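PDB 3CK6: putative membrane transport protein, which probably takes up zinc as a zinc:proton symporter of the CorA metal ion transporter family, with a cytoplasmic domain that forms a funnel-shaped homopentamer. Local coordinates for residues H10-T15 with T19-T24; S133-L138 with T206-Q211; E158-F163 with L230-L235; Y192-L197 with F214-I219. The protein carries 1 engineered substitution. One frame throughout, in Å; residues are numbered along the deposited sequence.

Contact 1. Residues H10-T15 with T19-T24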
loop_
_atom_site.group_PDB
_atom_site.type_symbol
_atom_site.label_atom_id
_atom_site.label_comp_id
_atom_site.label_asym_id
_atom_site.label_seq_id
_atom_site.Cartn_x
_atom_site.Cartn_y
_atom_site.Cartn_z
ATOM N N HIS E 10 -15.692 -29.973 28.592
ATOM C CA HIS E 10 -14.545 -30.778 28.225
ATOM C C HIS E 10 -15.050 -31.902 27.329
ATOM O O HIS E 10 -15.964 -32.642 27.706
ATOM C CB HIS E 10 -13.868 -31.292 29.506
ATOM C CG HIS E 10 -12.760 -32.291 29.299
ATOM N ND1 HIS E 10 -12.313 -33.099 30.324
ATOM C CD2 HIS E 10 -12.018 -32.622 28.211
ATOM C CE1 HIS E 10 -11.330 -33.869 29.884
ATOM N NE2 HIS E 10 -11.137 -33.606 28.603
ATOM N N TRP E 11 -14.460 -32.001 26.136
ATOM C CA TRP E 11 -14.822 -33.022 25.157
ATOM C C TRP E 11 -13.582 -33.782 24.722
ATOM O O TRP E 11 -12.498 -33.209 24.608
ATOM C CB TRP E 11 -15.513 -32.409 23.930
ATOM C CG TRP E 11 -16.926 -31.993 24.200
ATOM C CD1 TRP E 11 -17.337 -30.789 24.664
ATOM C CD2 TRP E 11 -18.111 -32.800 24.063
ATOM N NE1 TRP E 11 -18.712 -30.773 24.806
ATOM C CE2 TRP E 11 -19.209 -32.001 24.461
ATOM C CE3 TRP E 11 -18.351 -34.118 23.640
ATOM C CZ2 TRP E 11 -20.531 -32.474 24.441
ATOM C CZ3 TRP E 11 -19.658 -34.592 23.627
ATOM C CH2 TRP E 11 -20.736 -33.766 24.018
ATOM N N ASP E 12 -13.765 -35.068 24.468
ATOM C CA ASP E 12 -12.702 -35.933 23.993
ATOM C C ASP E 12 -12.963 -36.318 22.532
ATOM O O ASP E 12 -13.976 -36.966 22.220
ATOM C CB ASP E 12 -12.607 -37.171 24.897
ATOM C CG ASP E 12 -11.466 -38.103 24.509
ATOM O OD1 ASP E 12 -10.721 -37.812 23.544
ATOM O OD2 ASP E 12 -11.324 -39.143 25.170
ATOM N N PHE E 13 -12.043 -35.906 21.653
ATOM C CA PHE E 13 -12.093 -36.205 20.209
ATOM C C PHE E 13 -11.107 -37.287 19.778
ATOM O O PHE E 13 -10.732 -37.348 18.593
ATOM C CB PHE E 13 -11.790 -34.952 19.401
ATOM C CG PHE E 13 -12.846 -33.880 19.526
ATOM C CD1 PHE E 13 -12.814 -32.974 20.589
ATOM C CD2 PHE E 13 -13.877 -33.792 18.596
ATOM C CE1 PHE E 13 -13.780 -31.992 20.719
ATOM C CE2 PHE E 13 -14.850 -32.781 18.719
ATOM C CZ PHE E 13 -14.801 -31.909 19.773
ATOM N N SER E 14 -10.684 -38.133 20.714
ATOM C CA SER E 14 -9.851 -39.290 20.338
ATOM C C SER E 14 -10.549 -40.159 19.277
ATOM O O SER E 14 -9.916 -40.652 18.330
ATOM C CB SER E 14 -9.491 -40.127 21.562
ATOM O OG SER E 14 -8.707 -39.383 22.477
ATOM N N THR E 15 -11.855 -40.345 19.435
ATOM C CA THR E 15 -12.639 -41.125 18.482
ATOM C C THR E 15 -13.492 -40.150 17.664
ATOM O O THR E 15 -13.711 -39.002 18.103
ATOM C CB THR E 15 -13.532 -42.178 19.194
ATOM O OG1 THR E 15 -14.713 -41.550 19.706
ATOM C CG2 THR E 15 -12.776 -42.867 20.348
ATOM N N THR E 19 -16.839 -37.434 23.079
ATOM C CA THR E 19 -17.542 -37.721 24.333
ATOM C C THR E 19 -17.259 -36.659 25.388
ATOM O O THR E 19 -16.127 -36.169 25.502
ATOM C CB THR E 19 -17.173 -39.102 24.911
ATOM O OG1 THR E 19 -15.761 -39.165 25.127
ATOM C CG2 THR E 19 -17.618 -40.238 23.967
ATOM N N GLN E 20 -18.293 -36.327 26.158
ATOM C CA GLN E 20 -18.216 -35.281 27.169
ATOM C C GLN E 20 -17.509 -35.859 28.375
ATOM O O GLN E 20 -17.791 -36.993 28.800
ATOM C CB GLN E 20 -19.612 -34.789 27.563
ATOM C CG GLN E 20 -19.610 -33.469 28.364
ATOM C CD GLN E 20 -20.943 -32.760 28.310
ATOM O OE1 GLN E 20 -21.911 -33.285 27.764
ATOM N NE2 GLN E 20 -21.005 -31.556 28.884
ATOM N N GLU E 21 -16.547 -35.107 28.890
ATOM C CA GLU E 21 -15.715 -35.618 29.969
ATOM C C GLU E 21 -15.760 -34.663 31.157
ATOM O O GLU E 21 -16.398 -33.601 31.087
ATOM C CB GLU E 21 -14.282 -35.874 29.485
ATOM C CG GLU E 21 -14.189 -36.826 28.273
ATOM C CD GLU E 21 -14.506 -38.280 28.634
ATOM O OE1 GLU E 21 -14.984 -39.049 27.753
ATOM O OE2 GLU E 21 -14.278 -38.659 29.806
ATOM N N THR E 22 -15.095 -35.064 32.240
ATOM C CA THR E 22 -15.127 -34.324 33.493
ATOM C C THR E 22 -14.524 -32.935 33.381
ATOM O O THR E 22 -13.540 -32.687 32.679
ATOM C CB THR E 22 -14.468 -35.093 34.677
ATOM O OG1 THR E 22 -14.611 -34.320 35.878
ATOM C CG2 THR E 22 -12.983 -35.348 34.414
ATOM N N THR E 23 -15.131 -32.043 34.134
ATOM C CA THR E 23 -14.811 -30.653 34.127
ATOM C C THR E 23 -13.814 -30.372 35.282
ATOM O O THR E 23 -13.419 -29.227 35.532
ATOM C CB THR E 23 -16.164 -29.911 34.223
ATOM O OG1 THR E 23 -16.315 -28.999 33.129
ATOM C CG2 THR E 23 -16.378 -29.284 35.551
ATOM N N THR E 24 -13.390 -31.434 35.964
ATOM C CA THR E 24 -12.337 -31.329 36.983
ATOM C C THR E 24 -11.020 -30.855 36.370
ATOM O O THR E 24 -10.619 -31.332 35.298
ATOM C CB THR E 24 -12.095 -32.665 37.686
ATOM O OG1 THR E 24 -13.300 -33.087 38.325
ATOM C CG2 THR E 24 -10.990 -32.546 38.750
HETATM O O HOH W 1 -17.835 -31.340 30.116
HETATM O O HOH W 2 -13.668 -41.026 23.650
#
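His10 lays one face of its imidazole against the side chain of Glu21, with CB of Glu21 3.7 Å from the ring centroid, a CH-pi contact displaced toward the rim. The edge of the same ring is used for a bond: His10 ND1 donates to Thr22 O at 2.7 Å, and the acceptor lies practically in the ring plane. With chi1 at 172°, the imidazole extends away from the backbone N, out to Glu21 and Thr22, and the two contacts together limit its rotation; Tyr34 stacks on the ring as well. On the face of the sheet that holds Trp11 and Gln20, a non-hydrogen-bonded pair, CB of Gln20 stands 3.8 Å from the centroid of the six-membered ring of Trp11, and the amide plane runs only 22° from that of the indole. The indole NE1 is engaged elsewhere, by Glu9. Asp12 and Thr19, the hydrogen-bonded pair, occupy the other face. There Thr19 OG1 donates to the anti lone pair of Glu21 OE1 (2.7 Å), which may offset part of the repulsion between the nearby Asp12 and Glu21 carboxylates. The backbones are joined by Asp12 N to Thr19 O (2.8 Å), Thr19 N to Asp12 O (3.0 Å) and Glu21 N to His10 O (2.8 Å). Asp12 OD1 accepts a hydrogen bond from Ser14 N, an Asx turn. These antiparallel pairs and the short connection between the strands make a beta hairpin.

Contact 2. Residues S133-L138 with T206-Q211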
loop_
_atom_site.group_PDB
_atom_site.type_symbol
_atom_site.label_atom_id
_atom_site.label_comp_id
_atom_site.label_asym_id
_atom_site.label_seq_id
_atom_site.Cartn_x
_atom_site.Cartn_y
_atom_site.Cartn_z
ATOM N N SER E 133 -13.248 -34.136 14.980
ATOM C CA SER E 133 -11.812 -33.995 15.230
ATOM C C SER E 133 -11.524 -32.581 15.709
ATOM O O SER E 133 -12.363 -31.688 15.541
ATOM C CB SER E 133 -11.011 -34.258 13.950
ATOM O OG SER E 133 -11.154 -33.167 13.047
ATOM N N LEU E 134 -10.347 -32.363 16.302
ATOM C CA LEU E 134 -9.969 -31.003 16.704
ATOM C C LEU E 134 -9.781 -30.110 15.477
ATOM O O LEU E 134 -10.082 -28.927 15.540
ATOM C CB LEU E 134 -8.699 -30.981 17.578
ATOM C CG LEU E 134 -8.717 -31.589 18.983
ATOM C CD1 LEU E 134 -7.382 -31.335 19.688
ATOM C CD2 LEU E 134 -9.852 -31.054 19.834
ATOM N N ALA E 135 -9.255 -30.665 14.381
ATOM C CA ALA E 135 -9.138 -29.908 13.113
ATOM C C ALA E 135 -10.499 -29.377 12.644
ATOM O O ALA E 135 -10.647 -28.192 12.287
ATOM C CB ALA E 135 -8.472 -30.770 12.013
ATOM N N SER E 136 -11.507 -30.239 12.694
ATOM C CA SER E 136 -12.854 -29.836 12.321
ATOM C C SER E 136 -13.463 -28.873 13.332
ATOM O O SER E 136 -14.137 -27.924 12.945
ATOM C CB SER E 136 -13.750 -31.067 12.120
ATOM O OG SER E 136 -15.093 -30.677 11.870
ATOM N N LEU E 137 -13.227 -29.111 14.622
ATOM C CA LEU E 137 -13.694 -28.210 15.666
ATOM C C LEU E 137 -13.241 -26.768 15.446
ATOM O O LEU E 137 -14.048 -25.832 15.523
ATOM C CB LEU E 137 -13.233 -28.718 17.041
ATOM C CG LEU E 137 -13.518 -27.776 18.222
ATOM C CD1 LEU E 137 -15.031 -27.578 18.394
ATOM C CD2 LEU E 137 -12.900 -28.325 19.478
ATOM N N LEU E 138 -11.946 -26.583 15.214
ATOM C CA LEU E 138 -11.393 -25.229 15.090
ATOM C C LEU E 138 -11.941 -24.543 13.835
ATOM O O LEU E 138 -12.252 -23.358 13.846
ATOM C CB LEU E 138 -9.870 -25.301 15.052
ATOM C CG LEU E 138 -9.117 -23.989 14.835
ATOM C CD1 LEU E 138 -9.509 -22.976 15.899
ATOM C CD2 LEU E 138 -7.606 -24.220 14.823
ATOM N N THR E 206 -3.599 -28.532 7.508
ATOM C CA THR E 206 -3.235 -29.385 6.372
ATOM C C THR E 206 -4.168 -30.586 6.183
ATOM O O THR E 206 -4.269 -31.128 5.086
ATOM C CB THR E 206 -1.768 -29.837 6.411
ATOM O OG1 THR E 206 -1.561 -30.689 7.543
ATOM C CG2 THR E 206 -0.846 -28.624 6.461
ATOM N N SER E 207 -4.880 -30.983 7.238
ATOM C CA SER E 207 -5.861 -32.071 7.098
ATOM C C SER E 207 -7.191 -31.598 6.481
ATOM O O SER E 207 -8.006 -32.417 6.067
ATOM C CB SER E 207 -6.111 -32.756 8.443
ATOM O OG SER E 207 -6.470 -31.807 9.405
ATOM N N ARG E 208 -7.394 -30.280 6.449
ATOM C CA ARG E 208 -8.592 -29.649 5.884
ATOM C C ARG E 208 -8.173 -28.442 5.041
ATOM O O ARG E 208 -8.611 -27.326 5.329
ATOM C CB ARG E 208 -9.521 -29.145 7.006
ATOM C CG ARG E 208 -10.017 -30.218 7.968
ATOM C CD ARG E 208 -10.777 -29.640 9.148
ATOM N NE ARG E 208 -12.019 -29.028 8.682
ATOM C CZ ARG E 208 -13.105 -29.715 8.346
ATOM N NH1 ARG E 208 -13.129 -31.037 8.483
ATOM N NH2 ARG E 208 -14.180 -29.072 7.903
ATOM N N PRO E 209 -7.324 -28.649 4.007
ATOM C CA PRO E 209 -6.750 -27.463 3.365
ATOM C C PRO E 209 -7.768 -26.561 2.643
ATOM O O PRO E 209 -7.707 -25.345 2.794
ATOM C CB PRO E 209 -5.685 -28.028 2.430
ATOM C CG PRO E 209 -6.096 -29.476 2.170
ATOM C CD PRO E 209 -6.844 -29.912 3.405
ATOM N N HIS E 210 -8.724 -27.153 1.933
ATOM C CA HIS E 210 -9.702 -26.358 1.188
ATOM C C HIS E 210 -10.751 -25.717 2.076
ATOM O O HIS E 210 -11.174 -24.582 1.806
ATOM C CB HIS E 210 -10.333 -27.193 0.068
ATOM C CG HIS E 210 -9.343 -28.021 -0.683
ATOM N ND1 HIS E 210 -9.664 -29.234 -1.253
ATOM C CD2 HIS E 210 -8.023 -27.831 -0.928
ATOM C CE1 HIS E 210 -8.594 -29.741 -1.836
ATOM N NE2 HIS E 210 -7.583 -28.916 -1.645
ATOM N N GLN E 211 -11.159 -26.419 3.136
ATOM C CA GLN E 211 -12.107 -25.844 4.099
ATOM C C GLN E 211 -11.563 -24.567 4.765
ATOM O O GLN E 211 -12.277 -23.559 4.877
ATOM C CB GLN E 211 -12.536 -26.869 5.160
ATOM C CG GLN E 211 -13.192 -28.129 4.594
ATOM C CD GLN E 211 -12.226 -29.290 4.463
ATOM O OE1 GLN E 211 -11.100 -29.129 3.988
ATOM N NE2 GLN E 211 -12.675 -30.478 4.857
#
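Ser136, whose side chain packs on Arg208, sends its backbone N-H to Ser133 OG at 3.0 Å with an angle of 163° at the hydrogen. This is an N-cap bond: Ser133 sits immediately before helix 134-161 and its hydroxyl satisfies an amide of the first turn. Across from it, Arg208 holds the equivalent position before helix 209-246, so the contact brings together the starts of two long helices of this CorA-family domain. The guanidinium of Arg208 lies with one face toward Ser136, CB of Ser136 being 3.7 Å from NH1. The chain bends at chi3 (66°), which turns the guanidinium back along the first turn of helix 134-161. Its NE is hydrogen-bonded to Asn139 OD1, one turn further along helix 134-161, which anchors the guanidinium to the helix it rests on. Ser207 contributes its hydroxyl oxygen as a packing surface, with OG 3.4 Å from CB of Ala135, while the polar need of that oxygen is met by Glu203 O. No hydrogen bond joins the two segments directly, and the buried methyl of Ala135 touches Arg208 as well, its CB lying 3.8 Å from CD. Beyond the contact, His210 bonds to Asp73 of a neighbouring subunit. Ala135 O accepts from the hydroxyl of Tyr212, and the CD methylene of Arg208 rests against the same oxygen at 3.5 Å.

Contact 3. Residues E158-F163 with L230-L235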
loop_
_atom_site.group_PDB
_atom_site.type_symbol
_atom_site.label_atom_id
_atom_site.label_comp_id
_atom_site.label_asym_id
_atom_site.label_seq_id
_atom_site.Cartn_x
_atom_site.Cartn_y
_atom_site.Cartn_z
ATOM N N GLU E 158 -29.884 -3.663 6.370
ATOM C CA GLU E 158 -31.290 -3.227 6.544
ATOM C C GLU E 158 -31.422 -1.732 6.813
ATOM O O GLU E 158 -32.284 -1.052 6.247
ATOM C CB GLU E 158 -31.943 -3.952 7.725
ATOM C CG GLU E 158 -32.256 -5.423 7.522
ATOM C CD GLU E 158 -33.577 -5.810 8.168
ATOM O OE1 GLU E 158 -34.395 -4.896 8.444
ATOM O OE2 GLU E 158 -33.797 -7.025 8.393
ATOM N N THR E 159 -30.585 -1.240 7.720
ATOM C CA THR E 159 -30.532 0.171 8.062
ATOM C C THR E 159 -30.200 0.975 6.805
ATOM O O THR E 159 -30.906 1.939 6.478
ATOM C CB THR E 159 -29.493 0.427 9.187
ATOM O OG1 THR E 159 -29.912 -0.255 10.371
ATOM C CG2 THR E 159 -29.343 1.915 9.507
ATOM N N LEU E 160 -29.155 0.544 6.103
ATOM C CA LEU E 160 -28.639 1.215 4.902
ATOM C C LEU E 160 -29.655 1.273 3.761
ATOM O O LEU E 160 -29.916 2.353 3.212
ATOM C CB LEU E 160 -27.319 0.561 4.435
ATOM C CG LEU E 160 -25.977 1.102 4.967
ATOM C CD1 LEU E 160 -26.015 1.427 6.453
ATOM C CD2 LEU E 160 -24.828 0.152 4.663
ATOM N N ASN E 161 -30.241 0.125 3.425
ATOM C CA ASN E 161 -31.240 0.049 2.353
ATOM C C ASN E 161 -32.443 0.961 2.596
ATOM O O ASN E 161 -33.143 1.334 1.650
ATOM C CB ASN E 161 -31.720 -1.391 2.132
ATOM C CG ASN E 161 -30.647 -2.301 1.518
ATOM O OD1 ASN E 161 -29.589 -1.848 1.060
ATOM N ND2 ASN E 161 -30.935 -3.600 1.494
ATOM N N GLU E 162 -32.667 1.323 3.857
ATOM C CA GLU E 162 -33.801 2.161 4.234
ATOM C C GLU E 162 -33.475 3.663 4.295
ATOM O O GLU E 162 -34.368 4.479 4.561
ATOM C CB GLU E 162 -34.439 1.659 5.538
ATOM C CG GLU E 162 -35.127 0.296 5.368
ATOM C CD GLU E 162 -35.732 -0.265 6.651
ATOM O OE1 GLU E 162 -36.802 -0.912 6.559
ATOM O OE2 GLU E 162 -35.140 -0.078 7.742
ATOM N N PHE E 163 -32.211 4.025 4.032
ATOM C CA PHE E 163 -31.821 5.441 3.920
ATOM C C PHE E 163 -32.649 6.103 2.837
ATOM O O PHE E 163 -32.668 5.648 1.691
ATOM C CB PHE E 163 -30.340 5.631 3.558
ATOM C CG PHE E 163 -29.374 5.306 4.668
ATOM C CD1 PHE E 163 -29.778 5.317 6.005
ATOM C CD2 PHE E 163 -28.036 5.016 4.369
ATOM C CE1 PHE E 163 -28.871 5.016 7.030
ATOM C CE2 PHE E 163 -27.122 4.713 5.385
ATOM C CZ PHE E 163 -27.544 4.711 6.715
ATOM N N LEU E 230 -19.413 1.117 4.426
ATOM C CA LEU E 230 -18.808 2.394 4.827
ATOM C C LEU E 230 -18.849 3.378 3.662
ATOM O O LEU E 230 -19.048 4.567 3.868
ATOM C CB LEU E 230 -17.389 2.203 5.314
ATOM C CG LEU E 230 -17.159 1.692 6.732
ATOM C CD1 LEU E 230 -15.704 1.285 6.829
ATOM C CD2 LEU E 230 -17.491 2.804 7.715
ATOM N N GLY E 231 -18.692 2.870 2.434
ATOM C CA GLY E 231 -18.812 3.692 1.226
ATOM C C GLY E 231 -20.228 4.189 0.990
ATOM O O GLY E 231 -20.427 5.326 0.580
ATOM N N GLU E 232 -21.213 3.336 1.260
ATOM C CA GLU E 232 -22.621 3.740 1.225
ATOM C C GLU E 232 -23.000 4.779 2.297
ATOM O O GLU E 232 -23.870 5.606 2.057
ATOM C CB GLU E 232 -23.518 2.533 1.393
ATOM C CG GLU E 232 -23.561 1.640 0.177
ATOM C CD GLU E 232 -24.706 0.668 0.258
ATOM O OE1 GLU E 232 -25.722 0.908 -0.418
ATOM O OE2 GLU E 232 -24.594 -0.328 1.015
ATOM N N VAL E 233 -22.384 4.717 3.474
ATOM C CA VAL E 233 -22.687 5.718 4.510
ATOM C C VAL E 233 -22.158 7.098 4.115
ATOM O O VAL E 233 -22.859 8.107 4.260
ATOM C CB VAL E 233 -22.151 5.312 5.909
ATOM C CG1 VAL E 233 -22.428 6.424 6.909
ATOM C CG2 VAL E 233 -22.805 4.020 6.385
ATOM N N ALA E 234 -20.920 7.131 3.623
ATOM C CA ALA E 234 -20.303 8.349 3.078
ATOM C C ALA E 234 -21.129 8.989 1.955
ATOM O O ALA E 234 -21.259 10.226 1.888
ATOM C CB ALA E 234 -18.870 8.061 2.611
ATOM N N LEU E 235 -21.714 8.156 1.094
ATOM C CA LEU E 235 -22.541 8.649 -0.002
ATOM C C LEU E 235 -23.872 9.212 0.490
ATOM O O LEU E 235 -24.346 10.225 -0.038
ATOM C CB LEU E 235 -22.771 7.572 -1.075
ATOM C CG LEU E 235 -23.661 7.886 -2.297
ATOM C CD1 LEU E 235 -23.304 9.185 -2.998
ATOM C CD2 LEU E 235 -23.524 6.739 -3.277
HETATM O O HOH W 3 -26.527 -2.178 1.330
#
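Leu160 divides its two methyl groups between neighbouring residues of helix 209-246: CD2 lies 3.7 Å from Glu232 OE2, and CD1 lies 4.1 Å from Val233 CG2. The side chains of Leu160 and Val233 cross at about a right angle, and they meet through one methyl of each. Glu232 reaches the leucine by a chain that leaves the backbone opposite the carbonyl carbon (chi1 -73°) and then runs extended. Its carboxylate is not left to an apolar neighbour alone: one water donates to Glu232 OE2 at 2.7 Å and to Asn161 OD1 at 3.1 Å, forming a polar bridge across the interface beside the hydrophobic contact. Phe163 adds a looser touch, its CE2 edge 4.5 Å from Val233 CG2, with the methyl near the ring plane. One face of that ring is laid back over the chain just before it, where CA of Leu160 stands 3.8 Å above the plane, over the ring centre. The backbone bond from Phe163 N to Leu160 O (3.0 Å) closes the turn that brings the ring back over Leu160, and Phe236 stacks with the ring. Ala176 and Gln177 of helix 173-199 pack on Leu160 and Val233, and Ile181 of a neighbouring subunit on Glu232. Helices 134-161, 173-199 and 209-246, side by side here, are the long helices of a CorA-family cytoplasmic domain, five copies of which form the funnel.

Contact 4. Residues Y192-L197 with F214-I219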
loop_
_atom_site.group_PDB
_atom_site.type_symbol
_atom_site.label_atom_id
_atom_site.label_comp_id
_atom_site.label_asym_id
_atom_site.label_seq_id
_atom_site.Cartn_x
_atom_site.Cartn_y
_atom_site.Cartn_z
ATOM N N TYR E 192 -6.149 -11.436 8.742
ATOM C CA TYR E 192 -4.729 -11.730 8.767
ATOM C C TYR E 192 -4.376 -12.905 9.694
ATOM O O TYR E 192 -3.467 -13.659 9.377
ATOM C CB TYR E 192 -3.883 -10.496 9.072
ATOM C CG TYR E 192 -4.207 -9.281 8.209
ATOM C CD1 TYR E 192 -4.288 -8.009 8.783
ATOM C CD2 TYR E 192 -4.467 -9.407 6.834
ATOM C CE1 TYR E 192 -4.597 -6.886 8.015
ATOM C CE2 TYR E 192 -4.789 -8.272 6.046
ATOM C CZ TYR E 192 -4.844 -7.023 6.658
ATOM O OH TYR E 192 -5.155 -5.888 5.929
ATOM N N ALA E 193 -5.098 -13.048 10.811
ATOM C CA ALA E 193 -4.899 -14.135 11.771
ATOM C C ALA E 193 -5.211 -15.480 11.105
ATOM O O ALA E 193 -4.437 -16.441 11.218
ATOM C CB ALA E 193 -5.769 -13.934 13.025
ATOM N N ILE E 194 -6.311 -15.516 10.357
ATOM C CA ILE E 194 -6.689 -16.715 9.617
ATOM C C ILE E 194 -5.687 -17.020 8.490
ATOM O O ILE E 194 -5.316 -18.183 8.270
ATOM C CB ILE E 194 -8.175 -16.635 9.119
ATOM C CG1 ILE E 194 -9.124 -16.627 10.334
ATOM C CG2 ILE E 194 -8.491 -17.833 8.124
ATOM C CD1 ILE E 194 -10.549 -16.056 10.073
ATOM N N ARG E 195 -5.234 -15.986 7.778
ATOM C CA ARG E 195 -4.185 -16.181 6.773
ATOM C C ARG E 195 -2.947 -16.799 7.416
ATOM O O ARG E 195 -2.404 -17.785 6.905
ATOM C CB ARG E 195 -3.791 -14.868 6.101
ATOM C CG ARG E 195 -2.782 -15.047 4.942
ATOM C CD ARG E 195 -2.085 -13.742 4.644
ATOM N NE ARG E 195 -1.372 -13.253 5.825
ATOM C CZ ARG E 195 -1.175 -11.968 6.106
ATOM N NH1 ARG E 195 -1.623 -11.027 5.285
ATOM N NH2 ARG E 195 -0.526 -11.620 7.208
ATOM N N ASP E 196 -2.534 -16.207 8.540
ATOM C CA ASP E 196 -1.358 -16.637 9.267
ATOM C C ASP E 196 -1.494 -18.063 9.762
ATOM O O ASP E 196 -0.554 -18.821 9.673
ATOM C CB ASP E 196 -1.050 -15.693 10.433
ATOM C CG ASP E 196 -0.513 -14.349 9.971
ATOM O OD1 ASP E 196 -0.247 -14.172 8.758
ATOM O OD2 ASP E 196 -0.361 -13.457 10.825
ATOM N N LEU E 197 -2.668 -18.408 10.283
ATOM C CA LEU E 197 -2.926 -19.765 10.703
ATOM C C LEU E 197 -2.724 -20.719 9.526
ATOM O O LEU E 197 -2.080 -21.749 9.673
ATOM C CB LEU E 197 -4.340 -19.901 11.245
ATOM C CG LEU E 197 -4.865 -21.323 11.450
ATOM C CD1 LEU E 197 -4.155 -21.981 12.631
ATOM C CD2 LEU E 197 -6.368 -21.223 11.695
ATOM N N PHE E 214 -11.752 -21.704 2.245
ATOM C CA PHE E 214 -13.128 -21.189 2.224
ATOM C C PHE E 214 -13.419 -20.254 3.417
ATOM O O PHE E 214 -14.072 -19.221 3.254
ATOM C CB PHE E 214 -14.148 -22.340 2.189
ATOM C CG PHE E 214 -13.973 -23.293 1.017
ATOM C CD1 PHE E 214 -13.536 -22.842 -0.217
ATOM C CD2 PHE E 214 -14.264 -24.646 1.159
ATOM C CE1 PHE E 214 -13.366 -23.729 -1.294
ATOM C CE2 PHE E 214 -14.099 -25.537 0.091
ATOM C CZ PHE E 214 -13.645 -25.074 -1.131
ATOM N N ALA E 215 -12.951 -20.622 4.608
ATOM C CA ALA E 215 -13.093 -19.753 5.794
ATOM C C ALA E 215 -12.339 -18.431 5.629
ATOM O O ALA E 215 -12.853 -17.367 5.961
ATOM C CB ALA E 215 -12.665 -20.478 7.075
ATOM N N HIS E 216 -11.129 -18.502 5.091
ATOM C CA HIS E 216 -10.378 -17.298 4.744
ATOM C C HIS E 216 -11.098 -16.422 3.684
ATOM O O HIS E 216 -11.126 -15.199 3.806
ATOM C CB HIS E 216 -8.965 -17.667 4.261
ATOM C CG HIS E 216 -8.098 -16.478 4.024
ATOM N ND1 HIS E 216 -7.381 -16.299 2.865
ATOM C CD2 HIS E 216 -7.864 -15.379 4.785
ATOM C CE1 HIS E 216 -6.736 -15.146 2.922
ATOM N NE2 HIS E 216 -7.007 -14.572 4.078
ATOM N N ASN E 217 -11.638 -17.062 2.642
ATOM C CA ASN E 217 -12.414 -16.351 1.624
ATOM C C ASN E 217 -13.634 -15.659 2.252
ATOM O O ASN E 217 -13.952 -14.513 1.913
ATOM C CB ASN E 217 -12.850 -17.269 0.493
ATOM C CG ASN E 217 -13.276 -16.487 -0.754
ATOM O OD1 ASN E 217 -12.563 -15.591 -1.203
ATOM N ND2 ASN E 217 -14.434 -16.829 -1.314
ATOM N N ASN E 218 -14.310 -16.354 3.164
ATOM C CA ASN E 218 -15.437 -15.736 3.886
ATOM C C ASN E 218 -15.089 -14.496 4.710
ATOM O O ASN E 218 -15.843 -13.519 4.694
ATOM C CB ASN E 218 -16.184 -16.766 4.742
ATOM C CG ASN E 218 -16.987 -17.744 3.889
ATOM O OD1 ASN E 218 -17.366 -17.412 2.779
ATOM N ND2 ASN E 218 -17.206 -18.964 4.389
ATOM N N ILE E 219 -13.986 -14.538 5.457
ATOM C CA ILE E 219 -13.591 -13.356 6.264
ATOM C C ILE E 219 -13.168 -12.201 5.330
ATOM O O ILE E 219 -13.490 -11.061 5.592
ATOM C CB ILE E 219 -12.517 -13.659 7.349
ATOM C CG1 ILE E 219 -12.243 -12.415 8.234
ATOM C CG2 ILE E 219 -11.239 -14.164 6.741
ATOM C CD1 ILE E 219 -13.377 -12.111 9.204
#
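One face of the His216 imidazole is turned to the backbone of helix 173-199 at Arg195, whose CA lies over it; CB of Arg195 is 3.8 Å from His216 NE2, and the CG2 methyl of Ile194 approaches the ring obliquely. The trans chi1 of His216 (-174°) swings the ring across to the other helix. The second flat group, the guanidinium of Arg195, leads away from this contact. At its edge, close to its plane, sits Asp196 OD1, gripped side-on by NE at 3.3 Å and NH2 at 3.0 Å, so both nitrogens of the salt bridge converge on a single oxygen. The remaining touches are between aliphatic carbons: Ile194 CG2 meets His216 CB at 3.9 Å, and Ile194 CD1 meets Ile219 CG2 at 3.9 Å. The short helical segments are nearly antiparallel, 162° between their directions, with axes 9.6 Å apart at closest approach. Ile142 of helix 134-161 also packs on Ile194, joining a third helix to the pair, and Phe214 stacks with His59 of a neighbouring subunit. No hydrogen bond crosses between the segments, and Arg195 NE stays 6.0 Å from His216 NE2. The chemistry therefore implies adhesion by van der Waals contact, with the arginine's charge probably balanced largely within its own helix.

Contacts 2, 3 and 4 all draw on helix 209-246, and contacts 2 and 3 join it to helix 134-161 at places about 37 Å apart between centres. Contact 4 instead pairs it with helix 173-199, and at about 12 Å it lies nearest the centre of the chain. All four are partly buried: contact 1 sets exposed Thr19 and Gln20 beside buried His10 and Trp11, whereas no touching residue of contacts 3 and 4 is exposed. Contact 1 touches contact 2 through Phe13 and Leu134. It alone has direct hydrogen bonds between its segments; the helical contacts rely on packing, aided in contact 3 by a water. Those three also meet a neighbouring subunit; contact 1 meets none.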